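Local coordinates for uncharacterized protein (Borrelia turicatae, PDB 5VJ4) that is of unknown function but is a putative surface protein, possibly lipid-binding, whose gene is differentially regulated as relapsing fever spirochetes pass between tick and mammal, at residues I124-G129 with K154-L159. Sequence-based numbering, arbitrary orientation.
Sequences ISYIQG and KPTVSL. With SO4 (sulfate ion), chain C.
T156, on helix 145-171, presents both branches of its side chain, OG1 and CG2, to I127 near the end of helix 118-128, and CG2 alone to the Y126 ring. The I127 methyl CG2 meets the fork: it lies 3.9 Å from T156 OG1 and 4.0 Å from T156 CG2, the two side chains crossing at a slant. With chi1 at 61°, I127 CG1 takes the place between the backbone N and the carbonyl carbon, which leaves CG2, anti to the carbonyl carbon, as the branch that faces T156. T156 CG2 also approaches the Y126 ring obliquely, 4.3 Å from CD2. T156 OG1 touches I127 only by van der Waals contact; its hydrogen bond goes to I152 O, one turn earlier on the same helix. The Y126 OH is hydrogen-bonded to D190 OD1 on helix 176-201, K194 makes a cation-pi contact with the ring, and F210 of helix 207-214 touches both I127 and T156. Beyond the I127-T156 pair, Q128 NE2 is hydrogen-bonded to L131 O and to O1 of a sulfate ion (3.2 Å, N-H...O angle 159°), probably from the crystallisation liquor. The two segments therefore meet in a small, buried van der Waals contact within an all-helical bundle, with T156 OG1 and Y126 OH each bonded outside the two segments.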
ATOM      1  N   ILE A 124      -5.253  -4.135 -26.972  1.00 56.90           N
ATOM      2  CA  ILE A 124      -4.725  -5.422 -26.540  1.00 56.67           C
ATOM      3  C   ILE A 124      -3.264  -5.280 -26.082  1.00 58.51           C
ATOM      4  O   ILE A 124      -2.896  -5.778 -25.033  1.00 56.73           O
ATOM      5  CB  ILE A 124      -4.894  -6.482 -27.634  1.00 51.50           C
ATOM      6  CG1 ILE A 124      -6.384  -6.766 -27.838  1.00 53.80           C
ATOM      7  CG2 ILE A 124      -4.194  -7.761 -27.255  1.00 50.33           C
ATOM      8  CD1 ILE A 124      -7.024  -7.652 -26.795  1.00 55.65           C
ATOM      9  N   SER A 125      -2.457  -4.538 -26.824  1.00 50.43           N
ATOM     10  CA  SER A 125      -1.102  -4.331 -26.397  1.00 49.07           C
ATOM     11  C   SER A 125      -1.048  -3.628 -25.041  1.00 58.93           C
ATOM     12  O   SER A 125      -0.218  -3.963 -24.188  1.00 79.94           O
ATOM     13  CB  SER A 125      -0.323  -3.549 -27.421  1.00 49.03           C
ATOM     14  OG  SER A 125       0.879  -3.095 -26.823  1.00 64.69           O
ATOM     15  N   TYR A 126      -1.940  -2.669 -24.844  1.00 59.87           N
ATOM     16  CA  TYR A 126      -2.042  -1.957 -23.568  1.00 60.61           C
ATOM     17  C   TYR A 126      -2.362  -2.883 -22.379  1.00 58.26           C
ATOM     18  O   TYR A 126      -1.515  -3.029 -21.503  1.00 57.78           O
ATOM     19  CB  TYR A 126      -3.075  -0.865 -23.686  1.00 50.92           C
ATOM     20  CG  TYR A 126      -3.262  -0.033 -22.462  1.00 60.35           C
ATOM     21  CD1 TYR A 126      -2.342   0.968 -22.134  1.00 58.43           C
ATOM     22  CD2 TYR A 126      -4.411  -0.192 -21.656  1.00 62.75           C
ATOM     23  CE1 TYR A 126      -2.542   1.771 -21.015  1.00 61.12           C
ATOM     24  CE2 TYR A 126      -4.630   0.608 -20.545  1.00 43.62           C
ATOM     25  CZ  TYR A 126      -3.685   1.572 -20.220  1.00 58.69           C
ATOM     26  OH  TYR A 126      -3.882   2.332 -19.101  1.00 71.70           O
ATOM     27  N   ILE A 127      -3.539  -3.520 -22.352  1.00 40.14           N
ATOM     28  CA  ILE A 127      -3.840  -4.402 -21.240  1.00 53.03           C
ATOM     29  C   ILE A 127      -2.904  -5.591 -21.144  1.00 61.67           C
ATOM     30  O   ILE A 127      -2.924  -6.314 -20.152  1.00 73.16           O
ATOM     31  CB  ILE A 127      -5.284  -4.894 -21.199  1.00 50.14           C
ATOM     32  CG1 ILE A 127      -5.612  -5.681 -22.456  1.00 52.06           C
ATOM     33  CG2 ILE A 127      -6.210  -3.720 -20.985  1.00 65.13           C
ATOM     34  CD1 ILE A 127      -6.968  -6.346 -22.377  1.00 62.29           C
ATOM     35  N   GLN A 128      -2.078  -5.788 -22.160  1.00 60.29           N
ATOM     36  CA  GLN A 128      -1.145  -6.905 -22.136  1.00 68.52           C
ATOM     37  C   GLN A 128      -0.128  -6.744 -21.003  1.00 65.22           C
ATOM     38  O   GLN A 128       0.256  -7.717 -20.363  1.00 56.24           O
ATOM     39  CB  GLN A 128      -0.412  -6.996 -23.456  1.00 71.65           C
ATOM     40  CG  GLN A 128       0.081  -8.377 -23.828  1.00 67.58           C
ATOM     41  CD  GLN A 128       1.200  -8.294 -24.831  1.00 66.10           C
ATOM     42  OE1 GLN A 128       1.125  -7.570 -25.833  1.00 71.20           O
ATOM     43  NE2 GLN A 128       2.264  -9.007 -24.554  1.00 81.28           N
ATOM     44  N   GLY A 129       0.299  -5.501 -20.777  1.00 55.37           N
ATOM     45  CA  GLY A 129       1.328  -5.176 -19.805  1.00 51.37           C
ATOM     46  C   GLY A 129       2.619  -5.914 -20.060  1.00 52.82           C
ATOM     47  O   GLY A 129       3.219  -5.756 -21.106  1.00 94.37           O
ATOM     48  N   LYS A 154     -13.769  -3.085 -27.053  1.00 66.17           N
ATOM     49  CA  LYS A 154     -14.584  -1.860 -26.982  1.00 69.02           C
ATOM     50  C   LYS A 154     -14.377  -1.074 -25.679  1.00 71.02           C
ATOM     51  O   LYS A 154     -14.028   0.120 -25.759  1.00 74.55           O
ATOM     52  CB  LYS A 154     -16.066  -2.134 -27.269  1.00 78.03           C
ATOM     53  CG  LYS A 154     -16.441  -2.174 -28.751  1.00 94.89           C
ATOM     54  CD  LYS A 154     -17.938  -2.442 -28.916  1.00138.05           C
ATOM     55  CE  LYS A 154     -18.405  -2.388 -30.367  1.00130.79           C
ATOM     56  NZ  LYS A 154     -19.766  -2.983 -30.493  1.00120.30           N
ATOM     57  N   PRO A 155     -14.516  -1.735 -24.496  1.00 55.04           N
ATOM     58  CA  PRO A 155     -14.263  -1.002 -23.233  1.00 56.60           C
ATOM     59  C   PRO A 155     -12.862  -0.435 -23.143  1.00 62.03           C
ATOM     60  O   PRO A 155     -12.703   0.741 -22.779  1.00 65.99           O
ATOM     61  CB  PRO A 155     -14.468  -2.054 -22.149  1.00 44.10           C
ATOM     62  CG  PRO A 155     -15.366  -3.052 -22.784  1.00 55.33           C
ATOM     63  CD  PRO A 155     -14.895  -3.127 -24.211  1.00 58.87           C
ATOM     64  N   THR A 156     -11.859  -1.234 -23.513  1.00 54.26           N
ATOM     65  CA  THR A 156     -10.485  -0.751 -23.425  1.00 49.50           C
ATOM     66  C   THR A 156     -10.277   0.445 -24.331  1.00 57.67           C
ATOM     67  O   THR A 156      -9.636   1.443 -23.943  1.00 51.71           O
ATOM     68  CB  THR A 156      -9.471  -1.853 -23.711  1.00 48.31           C
ATOM     69  OG1 THR A 156      -9.642  -2.893 -22.738  1.00 58.63           O
ATOM     70  CG2 THR A 156      -8.084  -1.325 -23.560  1.00 49.00           C
ATOM     71  N   VAL A 157     -10.840   0.361 -25.533  1.00 61.13           N
ATOM     72  CA  VAL A 157     -10.588   1.392 -26.534  1.00 62.64           C
ATOM     73  C   VAL A 157     -11.225   2.695 -26.096  1.00 56.88           C
ATOM     74  O   VAL A 157     -10.603   3.760 -26.205  1.00 56.90           O
ATOM     75  CB  VAL A 157     -11.014   0.963 -27.950  1.00 71.53           C
ATOM     76  CG1 VAL A 157     -10.879   2.129 -28.913  1.00 48.86           C
ATOM     77  CG2 VAL A 157     -10.132  -0.189 -28.436  1.00 73.52           C
ATOM     78  N   SER A 158     -12.444   2.598 -25.567  1.00 64.27           N
ATOM     79  CA  SER A 158     -13.095   3.749 -24.953  1.00 59.70           C
ATOM     80  C   SER A 158     -12.192   4.350 -23.845  1.00 71.43           C
ATOM     81  O   SER A 158     -11.873   5.563 -23.835  1.00 62.96           O
ATOM     82  CB  SER A 158     -14.476   3.353 -24.433  1.00 44.68           C
ATOM     83  OG  SER A 158     -14.772   4.102 -23.275  1.00111.18           O
ATOM     84  N   LEU A 159     -11.741   3.492 -22.940  1.00 59.89           N
ATOM     85  CA  LEU A 159     -10.814   3.943 -21.920  1.00 60.97           C
ATOM     86  C   LEU A 159      -9.592   4.678 -22.484  1.00 59.88           C
ATOM     87  O   LEU A 159      -9.169   5.701 -21.937  1.00 61.21           O
ATOM     88  CB  LEU A 159     -10.359   2.783 -21.043  1.00 54.89           C
ATOM     89  CG  LEU A 159      -9.480   3.209 -19.872  1.00 52.46           C
ATOM     90  CD1 LEU A 159     -10.185   4.298 -19.052  1.00 60.53           C
ATOM     91  CD2 LEU A 159      -9.168   2.002 -19.021  1.00 47.34           C
TER
HETATM   92  S   SO4 C 501       4.651  -8.498 -28.328  1.00 67.78           S
HETATM   93  O1  SO4 C 501       4.359  -8.365 -26.887  1.00106.36           O
HETATM   94  O2  SO4 C 501       3.382  -8.605 -29.077  1.00 81.36           O
HETATM   95  O3  SO4 C 501       5.296  -7.266 -28.777  1.00 56.14           O
HETATM   96  O4  SO4 C 501       5.513  -9.696 -28.560  1.00 80.47           O